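Ribosome-inactivating protein 3 (Zea mays, PDB 2PQG) belongs to the plant ribosome-inactivating proteins, compact enzymes in which helices pack against a mixed beta sheet. Local coordinates at residues Asp25-Cys30 and Val256-Asn261; Thr64-Met69 and His94-Asn99; Asn71-Gly76 and Lys179-Val184; Phe77-Pro80 and Trp84-Phe87. All coordinates share one frame; numbering follows the deposited sequence.

Contact 1: residues Asp25-Cys30 and Val256-Asn261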
loop_
_atom_site.group_PDB
_atom_site.type_symbol
_atom_site.label_atom_id
_atom_site.label_comp_id
_atom_site.label_asym_id
_atom_site.label_seq_id
_atom_site.Cartn_x
_atom_site.Cartn_y
_atom_site.Cartn_z
ATOM N N ASP A 25 -10.840 8.311 -10.443
ATOM C CA ASP A 25 -10.383 7.721 -11.691
ATOM C C ASP A 25 -10.504 6.200 -11.649
ATOM O O ASP A 25 -10.697 5.555 -12.679
ATOM C CB ASP A 25 -8.936 8.132 -11.958
ATOM C CG ASP A 25 -8.770 9.644 -12.069
ATOM O OD1 ASP A 25 -7.617 10.128 -12.028
ATOM O OD2 ASP A 25 -9.797 10.349 -12.201
ATOM N N VAL A 26 -10.392 5.637 -10.449
ATOM C CA VAL A 26 -10.487 4.191 -10.233
ATOM C C VAL A 26 -11.942 3.737 -10.297
ATOM O O VAL A 26 -12.258 2.684 -10.848
ATOM C CB VAL A 26 -9.901 3.794 -8.850
ATOM C CG1 VAL A 26 -10.195 2.328 -8.546
ATOM C CG2 VAL A 26 -8.401 4.051 -8.830
ATOM N N ILE A 27 -12.822 4.541 -9.716
ATOM C CA ILE A 27 -14.248 4.251 -9.706
ATOM C C ILE A 27 -14.770 4.271 -11.146
ATOM O O ILE A 27 -15.806 3.677 -11.447
ATOM C CB ILE A 27 -14.994 5.271 -8.816
ATOM C CG1 ILE A 27 -14.634 5.010 -7.356
ATOM C CG2 ILE A 27 -16.495 5.156 -9.002
ATOM C CD1 ILE A 27 -15.182 6.037 -6.393
ATOM N N LYS A 28 -14.044 4.942 -12.040
ATOM C CA LYS A 28 -14.451 4.968 -13.435
ATOM C C LYS A 28 -14.421 3.541 -13.948
ATOM O O LYS A 28 -15.209 3.177 -14.812
ATOM C CB LYS A 28 -13.513 5.833 -14.277
ATOM C CG LYS A 28 -13.957 7.282 -14.395
ATOM C CD LYS A 28 -12.909 8.125 -15.103
ATOM C CE LYS A 28 -13.155 9.598 -14.855
ATOM N NZ LYS A 28 -11.875 10.328 -14.637
ATOM N N HIS A 29 -13.521 2.730 -13.404
ATOM C CA HIS A 29 -13.416 1.344 -13.833
ATOM C C HIS A 29 -14.097 0.352 -12.880
ATOM O O HIS A 29 -13.841 -0.852 -12.948
ATOM C CB HIS A 29 -11.948 0.974 -14.016
ATOM C CG HIS A 29 -11.219 1.862 -14.978
ATOM N ND1 HIS A 29 -11.136 1.595 -16.332
ATOM C CD2 HIS A 29 -10.547 3.022 -14.786
ATOM C CE1 HIS A 29 -10.444 2.548 -16.926
ATOM N NE2 HIS A 29 -10.075 3.429 -16.012
ATOM N N CYS A 30 -14.969 0.849 -12.003
ATOM C CA CYS A 30 -15.678 -0.020 -11.064
ATOM C C CYS A 30 -17.150 -0.242 -11.457
ATOM O O CYS A 30 -17.655 0.372 -12.399
ATOM C CB CYS A 30 -15.599 0.555 -9.646
ATOM S SG CYS A 30 -13.938 0.516 -8.913
ATOM N N VAL A 256 -14.425 0.945 4.784
ATOM C CA VAL A 256 -13.909 0.583 3.470
ATOM C C VAL A 256 -14.541 1.484 2.419
ATOM O O VAL A 256 -15.735 1.782 2.468
ATOM C CB VAL A 256 -14.196 -0.888 3.102
ATOM C CG1 VAL A 256 -13.199 -1.795 3.798
ATOM C CG2 VAL A 256 -15.613 -1.251 3.499
ATOM N N ALA A 257 -13.726 1.928 1.469
ATOM C CA ALA A 257 -14.190 2.807 0.403
ATOM C C ALA A 257 -14.426 2.009 -0.869
ATOM O O ALA A 257 -15.374 2.271 -1.598
ATOM C CB ALA A 257 -13.165 3.919 0.154
ATOM N N LEU A 258 -13.567 1.028 -1.126
ATOM C CA LEU A 258 -13.698 0.194 -2.313
ATOM C C LEU A 258 -13.596 -1.287 -1.947
ATOM O O LEU A 258 -12.633 -1.709 -1.298
ATOM C CB LEU A 258 -12.606 0.546 -3.320
ATOM C CG LEU A 258 -12.546 1.994 -3.810
ATOM C CD1 LEU A 258 -11.211 2.224 -4.513
ATOM C CD2 LEU A 258 -13.718 2.292 -4.735
ATOM N N VAL A 259 -14.578 -2.082 -2.371
ATOM C CA VAL A 259 -14.553 -3.501 -2.054
ATOM C C VAL A 259 -14.058 -4.387 -3.172
ATOM O O VAL A 259 -14.222 -4.097 -4.357
ATOM C CB VAL A 259 -15.933 -4.024 -1.622
ATOM C CG1 VAL A 259 -16.391 -3.288 -0.387
ATOM C CG2 VAL A 259 -16.926 -3.882 -2.754
ATOM N N LYS A 260 -13.451 -5.489 -2.752
ATOM C CA LYS A 260 -12.907 -6.495 -3.640
ATOM C C LYS A 260 -14.053 -7.292 -4.274
ATOM O O LYS A 260 -14.919 -7.836 -3.570
ATOM C CB LYS A 260 -12.003 -7.405 -2.825
ATOM C CG LYS A 260 -11.189 -8.379 -3.619
ATOM C CD LYS A 260 -10.087 -8.907 -2.726
ATOM C CE LYS A 260 -9.245 -9.947 -3.420
ATOM N NZ LYS A 260 -9.891 -10.388 -4.679
ATOM N N ASN A 261 -14.051 -7.338 -5.604
ATOM C CA ASN A 261 -15.074 -8.040 -6.363
ATOM C C ASN A 261 -15.086 -9.530 -6.071
ATOM O O ASN A 261 -14.088 -10.223 -6.292
ATOM C CB ASN A 261 -14.851 -7.854 -7.863
ATOM C CG ASN A 261 -16.127 -8.056 -8.679
ATOM O OD1 ASN A 261 -16.992 -8.874 -8.336
ATOM N ND2 ASN A 261 -16.237 -7.313 -9.777
#

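Contact 2: residues Thr64-Met69 and His94-Asn99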
loop_
_atom_site.group_PDB
_atom_site.type_symbol
_atom_site.label_atom_id
_atom_site.label_comp_id
_atom_site.label_asym_id
_atom_site.label_seq_id
_atom_site.Cartn_x
_atom_site.Cartn_y
_atom_site.Cartn_z
ATOM N N THR A 64 7.678 5.792 -9.612
ATOM C CA THR A 64 6.345 5.452 -10.086
ATOM C C THR A 64 5.945 4.131 -9.433
ATOM O O THR A 64 6.747 3.198 -9.365
ATOM C CB THR A 64 6.315 5.283 -11.615
ATOM O OG1 THR A 64 6.921 6.424 -12.236
ATOM C CG2 THR A 64 4.878 5.151 -12.103
ATOM N N LEU A 65 4.712 4.058 -8.939
ATOM C CA LEU A 65 4.221 2.836 -8.300
ATOM C C LEU A 65 3.301 2.064 -9.247
ATOM O O LEU A 65 2.379 2.635 -9.825
ATOM C CB LEU A 65 3.452 3.177 -7.016
ATOM C CG LEU A 65 4.131 3.982 -5.902
ATOM C CD1 LEU A 65 3.123 4.206 -4.772
ATOM C CD2 LEU A 65 5.364 3.254 -5.389
ATOM N N ALA A 66 3.557 0.771 -9.415
ATOM C CA ALA A 66 2.726 -0.062 -10.288
ATOM C C ALA A 66 1.665 -0.766 -9.445
ATOM O O ALA A 66 1.967 -1.721 -8.724
ATOM C CB ALA A 66 3.589 -1.098 -11.007
ATOM N N ILE A 67 0.421 -0.308 -9.549
ATOM C CA ILE A 67 -0.664 -0.878 -8.764
ATOM C C ILE A 67 -1.746 -1.595 -9.570
ATOM O O ILE A 67 -2.269 -1.057 -10.537
ATOM C CB ILE A 67 -1.343 0.221 -7.919
ATOM C CG1 ILE A 67 -0.331 0.820 -6.943
ATOM C CG2 ILE A 67 -2.534 -0.345 -7.175
ATOM C CD1 ILE A 67 -0.789 2.124 -6.312
ATOM N N ARG A 68 -2.084 -2.814 -9.155
ATOM C CA ARG A 68 -3.130 -3.582 -9.828
ATOM C C ARG A 68 -4.455 -2.896 -9.548
ATOM O O ARG A 68 -4.727 -2.509 -8.416
ATOM C CB ARG A 68 -3.226 -5.004 -9.270
ATOM C CG ARG A 68 -1.986 -5.847 -9.395
ATOM C CD ARG A 68 -2.190 -7.183 -8.691
ATOM N NE ARG A 68 -3.324 -7.937 -9.227
ATOM C CZ ARG A 68 -3.239 -9.178 -9.697
ATOM N NH1 ARG A 68 -2.068 -9.806 -9.699
ATOM N NH2 ARG A 68 -4.322 -9.789 -10.165
ATOM N N MET A 69 -5.284 -2.750 -10.569
ATOM C CA MET A 69 -6.585 -2.124 -10.383
ATOM C C MET A 69 -7.557 -3.071 -9.692
ATOM O O MET A 69 -8.403 -2.630 -8.915
ATOM C CB MET A 69 -7.162 -1.701 -11.730
ATOM C CG MET A 69 -6.883 -0.268 -12.071
ATOM S SD MET A 69 -7.996 0.772 -11.125
ATOM C CE MET A 69 -9.293 0.929 -12.310
ATOM N N HIS A 94 7.243 -12.865 -13.214
ATOM C CA HIS A 94 7.095 -11.421 -13.286
ATOM C C HIS A 94 5.789 -10.971 -13.913
ATOM O O HIS A 94 5.370 -11.504 -14.942
ATOM C CB HIS A 94 8.238 -10.797 -14.090
ATOM C CG HIS A 94 9.483 -10.527 -13.303
ATOM N ND1 HIS A 94 10.659 -11.221 -13.496
ATOM C CD2 HIS A 94 9.732 -9.633 -12.320
ATOM C CE1 HIS A 94 11.578 -10.767 -12.661
ATOM N NE2 HIS A 94 11.040 -9.803 -11.936
ATOM N N LEU A 95 5.126 -10.012 -13.269
ATOM C CA LEU A 95 3.904 -9.439 -13.825
ATOM C C LEU A 95 4.377 -8.172 -14.574
ATOM O O LEU A 95 3.795 -7.785 -15.591
ATOM C CB LEU A 95 2.899 -9.036 -12.735
ATOM C CG LEU A 95 2.339 -10.197 -11.916
ATOM C CD1 LEU A 95 1.391 -9.660 -10.868
ATOM C CD2 LEU A 95 1.625 -11.187 -12.830
ATOM N N LEU A 96 5.432 -7.522 -14.076
ATOM C CA LEU A 96 5.969 -6.322 -14.715
ATOM C C LEU A 96 6.816 -6.680 -15.936
ATOM O O LEU A 96 7.452 -7.740 -15.991
ATOM C CB LEU A 96 6.836 -5.535 -13.731
ATOM C CG LEU A 96 6.188 -5.172 -12.388
ATOM C CD1 LEU A 96 7.135 -4.280 -11.572
ATOM C CD2 LEU A 96 4.865 -4.455 -12.633
ATOM N N GLY A 97 6.801 -5.798 -16.929
ATOM C CA GLY A 97 7.610 -5.991 -18.118
ATOM C C GLY A 97 8.769 -5.010 -17.989
ATOM O O GLY A 97 8.954 -4.401 -16.931
ATOM N N ASP A 98 9.559 -4.852 -19.045
ATOM C CA ASP A 98 10.694 -3.919 -19.053
ATOM C C ASP A 98 11.889 -4.302 -18.203
ATOM O O ASP A 98 12.470 -3.440 -17.552
ATOM C CB ASP A 98 10.249 -2.505 -18.644
ATOM C CG ASP A 98 9.506 -1.772 -19.753
ATOM O OD1 ASP A 98 9.406 -2.317 -20.874
ATOM O OD2 ASP A 98 9.031 -0.642 -19.500
ATOM N N ASN A 99 12.257 -5.581 -18.198
ATOM C CA ASN A 99 13.426 -6.044 -17.434
ATOM C C ASN A 99 13.325 -5.803 -15.936
ATOM O O ASN A 99 14.239 -5.240 -15.329
ATOM C CB ASN A 99 14.699 -5.355 -17.958
ATOM C CG ASN A 99 15.167 -5.915 -19.287
ATOM O OD1 ASN A 99 15.759 -5.200 -20.093
ATOM N ND2 ASN A 99 14.919 -7.205 -19.514
#

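Contact 3: residues Asn71-Gly76 and Lys179-Val184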
loop_
_atom_site.group_PDB
_atom_site.type_symbol
_atom_site.label_atom_id
_atom_site.label_comp_id
_atom_site.label_asym_id
_atom_site.label_seq_id
_atom_site.Cartn_x
_atom_site.Cartn_y
_atom_site.Cartn_z
ATOM N N ASN A 71 -7.145 -5.409 -7.199
ATOM C CA ASN A 71 -7.112 -5.483 -5.739
ATOM C C ASN A 71 -6.471 -4.250 -5.102
ATOM O O ASN A 71 -6.308 -4.184 -3.883
ATOM C CB ASN A 71 -6.383 -6.746 -5.271
ATOM C CG ASN A 71 -4.930 -6.766 -5.676
ATOM O OD1 ASN A 71 -4.323 -5.720 -5.919
ATOM N ND2 ASN A 71 -4.352 -7.959 -5.736
ATOM N N LEU A 72 -6.133 -3.270 -5.937
ATOM C CA LEU A 72 -5.502 -2.024 -5.498
ATOM C C LEU A 72 -4.231 -2.245 -4.689
ATOM O O LEU A 72 -3.975 -1.539 -3.713
ATOM C CB LEU A 72 -6.481 -1.158 -4.686
ATOM C CG LEU A 72 -7.526 -0.331 -5.449
ATOM C CD1 LEU A 72 -8.197 0.655 -4.501
ATOM C CD2 LEU A 72 -6.860 0.429 -6.587
ATOM N N TYR A 73 -3.421 -3.215 -5.093
ATOM C CA TYR A 73 -2.197 -3.468 -4.356
ATOM C C TYR A 73 -0.953 -3.270 -5.192
ATOM O O TYR A 73 -0.942 -3.538 -6.389
ATOM C CB TYR A 73 -2.198 -4.876 -3.781
ATOM C CG TYR A 73 -1.458 -4.968 -2.467
ATOM C CD1 TYR A 73 -2.008 -4.432 -1.304
ATOM C CD2 TYR A 73 -0.211 -5.586 -2.384
ATOM C CE1 TYR A 73 -1.334 -4.512 -0.087
ATOM C CE2 TYR A 73 0.474 -5.669 -1.173
ATOM C CZ TYR A 73 -0.095 -5.134 -0.028
ATOM O OH TYR A 73 0.566 -5.240 1.175
ATOM N N LEU A 74 0.102 -2.813 -4.530
ATOM C CA LEU A 74 1.391 -2.546 -5.167
ATOM C C LEU A 74 2.103 -3.803 -5.662
ATOM O O LEU A 74 2.203 -4.791 -4.936
ATOM C CB LEU A 74 2.290 -1.816 -4.168
ATOM C CG LEU A 74 3.682 -1.368 -4.586
ATOM C CD1 LEU A 74 3.583 -0.287 -5.635
ATOM C CD2 LEU A 74 4.404 -0.839 -3.367
ATOM N N VAL A 75 2.600 -3.768 -6.894
ATOM C CA VAL A 75 3.314 -4.916 -7.444
ATOM C C VAL A 75 4.797 -4.585 -7.527
ATOM O O VAL A 75 5.650 -5.442 -7.296
ATOM C CB VAL A 75 2.820 -5.281 -8.856
ATOM C CG1 VAL A 75 3.517 -6.542 -9.340
ATOM C CG2 VAL A 75 1.316 -5.478 -8.844
ATOM N N GLY A 76 5.100 -3.332 -7.854
ATOM C CA GLY A 76 6.484 -2.909 -7.961
ATOM C C GLY A 76 6.591 -1.412 -8.149
ATOM O O GLY A 76 5.580 -0.709 -8.168
ATOM N N LYS A 179 5.420 1.964 4.014
ATOM C CA LYS A 179 4.850 3.246 4.404
ATOM C C LYS A 179 3.966 3.716 3.251
ATOM O O LYS A 179 2.908 4.324 3.466
ATOM C CB LYS A 179 5.949 4.277 4.658
ATOM C CG LYS A 179 6.788 4.010 5.886
ATOM C CD LYS A 179 7.854 5.074 6.049
ATOM C CE LYS A 179 8.598 4.905 7.359
ATOM N NZ LYS A 179 7.653 4.856 8.501
ATOM N N LEU A 180 4.405 3.421 2.026
ATOM C CA LEU A 180 3.663 3.809 0.827
ATOM C C LEU A 180 2.499 2.860 0.579
ATOM O O LEU A 180 1.462 3.264 0.058
ATOM C CB LEU A 180 4.590 3.826 -0.393
ATOM C CG LEU A 180 5.799 4.764 -0.303
ATOM C CD1 LEU A 180 6.647 4.612 -1.562
ATOM C CD2 LEU A 180 5.342 6.212 -0.117
ATOM N N VAL A 181 2.681 1.598 0.954
ATOM C CA VAL A 181 1.637 0.600 0.785
ATOM C C VAL A 181 0.430 1.004 1.621
ATOM O O VAL A 181 -0.699 0.946 1.146
ATOM C CB VAL A 181 2.121 -0.812 1.212
ATOM C CG1 VAL A 181 0.959 -1.801 1.167
ATOM C CG2 VAL A 181 3.230 -1.284 0.281
ATOM N N VAL A 182 0.665 1.444 2.853
ATOM C CA VAL A 182 -0.439 1.848 3.717
ATOM C C VAL A 182 -1.028 3.209 3.340
ATOM O O VAL A 182 -2.246 3.354 3.285
ATOM C CB VAL A 182 -0.015 1.871 5.210
ATOM C CG1 VAL A 182 -1.186 2.279 6.075
ATOM C CG2 VAL A 182 0.472 0.501 5.635
ATOM N N MET A 183 -0.173 4.199 3.079
ATOM C CA MET A 183 -0.640 5.541 2.700
ATOM C C MET A 183 -1.340 5.573 1.341
ATOM O O MET A 183 -2.340 6.275 1.171
ATOM C CB MET A 183 0.522 6.544 2.664
ATOM C CG MET A 183 1.060 6.963 4.024
ATOM S SD MET A 183 2.331 8.247 3.922
ATOM C CE MET A 183 3.844 7.272 3.622
ATOM N N VAL A 184 -0.818 4.835 0.364
ATOM C CA VAL A 184 -1.432 4.829 -0.958
ATOM C C VAL A 184 -2.455 3.703 -1.198
ATOM O O VAL A 184 -3.654 3.971 -1.286
ATOM C CB VAL A 184 -0.357 4.800 -2.057
ATOM C CG1 VAL A 184 -1.005 4.857 -3.417
ATOM C CG2 VAL A 184 0.588 5.986 -1.879
#

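Contact 4: residues Phe77-Pro80 and Trp84-Phe87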
loop_
_atom_site.group_PDB
_atom_site.type_symbol
_atom_site.label_atom_id
_atom_site.label_comp_id
_atom_site.label_asym_id
_atom_site.label_seq_id
_atom_site.Cartn_x
_atom_site.Cartn_y
_atom_site.Cartn_z
ATOM N N PHE A 77 7.816 -0.923 -8.301
ATOM C CA PHE A 77 8.052 0.503 -8.495
ATOM C C PHE A 77 9.221 0.749 -9.455
ATOM O O PHE A 77 10.132 -0.077 -9.574
ATOM C CB PHE A 77 8.313 1.179 -7.144
ATOM C CG PHE A 77 9.632 0.806 -6.513
ATOM C CD1 PHE A 77 10.759 1.598 -6.704
ATOM C CD2 PHE A 77 9.740 -0.318 -5.701
ATOM C CE1 PHE A 77 11.973 1.276 -6.100
ATOM C CE2 PHE A 77 10.955 -0.649 -5.094
ATOM C CZ PHE A 77 12.070 0.154 -5.293
ATOM N N ARG A 78 9.184 1.893 -10.133
ATOM C CA ARG A 78 10.207 2.268 -11.099
ATOM C C ARG A 78 11.078 3.433 -10.600
ATOM O O ARG A 78 10.569 4.434 -10.096
ATOM C CB ARG A 78 9.517 2.637 -12.417
ATOM C CG ARG A 78 10.440 3.039 -13.558
ATOM C CD ARG A 78 9.631 3.506 -14.773
ATOM N NE ARG A 78 10.486 4.048 -15.826
ATOM C CZ ARG A 78 11.141 5.205 -15.746
ATOM N NH1 ARG A 78 11.037 5.960 -14.657
ATOM N NH2 ARG A 78 11.920 5.597 -16.747
ATOM N N THR A 79 12.392 3.295 -10.734
ATOM C CA THR A 79 13.312 4.349 -10.306
ATOM C C THR A 79 13.483 5.411 -11.398
ATOM O O THR A 79 13.017 5.240 -12.524
ATOM C CB THR A 79 14.715 3.796 -10.010
ATOM O OG1 THR A 79 15.226 3.160 -11.186
ATOM C CG2 THR A 79 14.685 2.813 -8.868
ATOM N N PRO A 80 14.150 6.532 -11.074
ATOM C CA PRO A 80 14.351 7.576 -12.079
ATOM C C PRO A 80 15.203 7.046 -13.225
ATOM O O PRO A 80 15.097 7.524 -14.351
ATOM C CB PRO A 80 15.077 8.666 -11.306
ATOM C CG PRO A 80 14.537 8.520 -9.944
ATOM C CD PRO A 80 14.534 7.020 -9.740
ATOM N N TRP A 84 12.790 -1.272 -12.901
ATOM C CA TRP A 84 11.578 -1.731 -12.226
ATOM C C TRP A 84 11.919 -2.770 -11.184
ATOM O O TRP A 84 12.641 -3.726 -11.456
ATOM C CB TRP A 84 10.578 -2.336 -13.212
ATOM C CG TRP A 84 9.786 -1.314 -13.964
ATOM C CD1 TRP A 84 10.029 -0.857 -15.228
ATOM C CD2 TRP A 84 8.627 -0.608 -13.496
ATOM N NE1 TRP A 84 9.093 0.086 -15.576
ATOM C CE2 TRP A 84 8.222 0.259 -14.535
ATOM C CE3 TRP A 84 7.895 -0.626 -12.303
ATOM C CZ2 TRP A 84 7.114 1.106 -14.415
ATOM C CZ3 TRP A 84 6.795 0.216 -12.183
ATOM C CH2 TRP A 84 6.414 1.070 -13.236
ATOM N N TRP A 85 11.392 -2.567 -9.986
ATOM C CA TRP A 85 11.619 -3.472 -8.874
ATOM C C TRP A 85 10.295 -4.093 -8.499
ATOM O O TRP A 85 9.368 -3.394 -8.094
ATOM C CB TRP A 85 12.177 -2.703 -7.694
ATOM C CG TRP A 85 13.554 -2.236 -7.920
ATOM C CD1 TRP A 85 13.960 -1.008 -8.390
ATOM C CD2 TRP A 85 14.735 -2.996 -7.708
ATOM N NE1 TRP A 85 15.333 -0.961 -8.466
ATOM C CE2 TRP A 85 15.837 -2.162 -8.036
ATOM C CE3 TRP A 85 14.979 -4.290 -7.230
ATOM C CZ2 TRP A 85 17.161 -2.608 -7.949
ATOM C CZ3 TRP A 85 16.299 -4.730 -7.143
ATOM C CH2 TRP A 85 17.373 -3.882 -7.481
ATOM N N GLU A 86 10.216 -5.413 -8.621
ATOM C CA GLU A 86 8.979 -6.128 -8.336
ATOM C C GLU A 86 8.973 -7.037 -7.108
ATOM O O GLU A 86 9.969 -7.687 -6.777
ATOM C CB GLU A 86 8.603 -6.948 -9.564
ATOM C CG GLU A 86 7.172 -7.418 -9.581
ATOM C CD GLU A 86 6.869 -8.266 -10.795
ATOM O OE1 GLU A 86 7.642 -8.193 -11.775
ATOM O OE2 GLU A 86 5.854 -8.996 -10.772
ATOM N N PHE A 87 7.827 -7.075 -6.439
ATOM C CA PHE A 87 7.642 -7.914 -5.259
ATOM C C PHE A 87 7.757 -9.373 -5.679
ATOM O O PHE A 87 7.040 -9.827 -6.575
ATOM C CB PHE A 87 6.264 -7.661 -4.643
ATOM C CG PHE A 87 6.224 -6.511 -3.681
ATOM C CD1 PHE A 87 5.233 -5.545 -3.785
ATOM C CD2 PHE A 87 7.149 -6.415 -2.649
ATOM C CE1 PHE A 87 5.154 -4.504 -2.872
ATOM C CE2 PHE A 87 7.079 -5.382 -1.733
ATOM C CZ PHE A 87 6.080 -4.420 -1.845
#

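Contact 1: residues Asp25-Cys30 and Val256-Asn261
Leu258 meets Val26 and Ile27 of the early helix with the two branches of its fork, each of which takes a different residue. CD1 lies 4.2 Å from CG1 of Val26, and CD2 lies 3.9 Å from CG1 of Ile27. The CB of Leu258 already faces the helix, and with CG anti to the carbonyl carbon, chi1 -58°, the two methyls spread over neighbouring residues. On the helix side the torsions differ. Val26 turns CG1 away from its own backbone N, chi1 171°, and its bond from CA to CB already faces the leucine. Ile27 leaves its backbone at a less direct angle and approaches through the CG1 methylene, its ethyl branch set beside the backbone N. The contact joins two distant parts of the ribosome-inactivating protein fold: an early helix and the C-terminal segment that follows helix 249-252. The tail has no regular structure of its own here, and Leu258 is held in place through its backbone, by the indole NE1 of Trp220 on its carbonyl oxygen and by bonding to Arg189. Past Val26 the chain makes a type I beta turn from Ile27 to Cys30, closed by Cys30 N to Ile27 O at 3.0 Å, and the CB of Cys30 still faces the tail. Lys28 NZ reaches back to Asp25 OD2 at 3.2 Å in a salt bridge whose hydrogen bond is weak.

Contact 2: residues Thr64-Met69 and His94-Asn99
Arg68 sets CG beside its backbone N, chi1 -60°, and then bends at chi3, 59°, which lifts its guanidinium toward the segment His94-Asn99. There NH1 comes 3.7 Å from CD1 of Leu95. The two side chains meet at about a right angle, and the methyl approaches the flat group obliquely. Leu96 uses a similar first torsion, chi1 -54°, to drop its CD2 methyl within 3.9 Å of CB of Ala66, whose CB faces the loop. A short alanine thus receives the end of a longer residue, while a long arginine supplies the reach for its own pair. Ala66 and Arg68, two places apart on strand 62-68, present the same face of the mixed sheet, and the loop between strands 84-86 and 101-102 folds back across that face. Trp84 touches both Ala66 and Leu96, so the alanine pair is part of a wider apolar patch. The polar end of Arg68 is engaged apart from the leucine: NH2 forms a salt bridge with Asp70 and a hydrogen bond with the carbonyl oxygen of Lys45. The loop is likewise fixed by its backbone, since N of Leu95 and N of Leu96 each bond to a different carboxylate oxygen of Glu86.

Contact 3: residues Asn71-Gly76 and Lys179-Val184
Apolar packing between Tyr73, Leu74 and Val181 makes up this contact, with the single valine dividing its methyls between two neighbours. CG1 of Val181, set away from the backbone N (chi1 174°), sits 3.5 Å from OH and 3.7 Å from CZ of Tyr73, meeting the phenol end of the ring obliquely. CG2 of Val181 instead touches CD2 of Leu74 at 3.9 Å. The CB of Leu74 faces the helix, whereas Tyr73 leaves its backbone pointing away and only its far end returns. Leu74 and Val181 bring strand 74-78 of the mixed sheet against helix 171-189, in the middle of the molecule, where this long helix runs past the sheet. The CA atoms of Leu74 and Val181 are 6.7 Å apart. Tyr109, from helix 109-112, also touches Tyr73 and Val181. Among the polar groups, the Tyr73 hydroxyl is satisfied by the carbonyl oxygen of Gly107, so the phenol packs on the valine while its oxygen is bonded to a loop. Ahead of the strand, Asn71 OD1 takes a weak bond from N of Tyr73 at 2.8 Å. The helix keeps its backbone bonds, as with Val184 N to Leu180 O at 2.8 Å, though a wider pi-type turn begins at Val181.

Contact 4: residues Phe77-Pro80 and Trp84-Phe87
Strands 74-78 and 84-86 form a beta hairpin, tied by the pair Phe77 and Trp85. This is an antiparallel hydrogen-bonded pair: Phe77 N gives to Trp85 O at 2.9 Å, and Trp85 N to Phe77 O at 2.8 Å. Next to it Arg78 and Trp84 make a non-hydrogen-bonded pair, whose side chains meet on the other face of the sheet. There CB of Arg78 lies over the centre of the Trp84 six-membered ring, 3.3 Å from its centroid and only 5° off the normal, a CH-pi contact. CD of Arg78 carries on across the indole, 3.5 Å from CE2 of Trp84, while its guanidinium stands steeply to that ring. On the Phe77 side, chi1 of 70° folds the phenyl between the backbone N and the carbonyl carbon, bringing it alongside Trp85. CB of Trp85 sits over the phenyl face, 3.9 Å from its centroid. The rings themselves are nearly parallel, at 22°, but slid so far that they barely overlap. Thr79 CG2 touches the indole edge of Trp85 at NE1, and Lys138 adds a cation-pi contact to the same indole. An aromatic pair on one face and an arginine over an indole on the other complete this antiparallel beta hairpin.

In the fold
Contacts 2, 3 and 4 share one mixed sheet, whereas contact 1 lies off it, touching contact 2 through Val26 CG1 on Met69 SD, 3.7 Å apart. Strands 62-68 and 74-78, used by contacts 2 and 3, are bonded through Ala66 N to Gly76 O at 2.8 Å. Contact 4 continues the sheet to strand 84-86, with Val75 O to Phe87 N at 2.9 Å, its centre about 8 Å from that of contact 2. Contact 3 reaches the central helix. Contact 1 meets contact 3 through Leu258 CD1 on Leu72 CD1, 3.4 Å apart, with centres about 15 Å apart. Contact 4 does not touch contact 1: their centres are about 25 Å apart and nearest atoms about 15 Å.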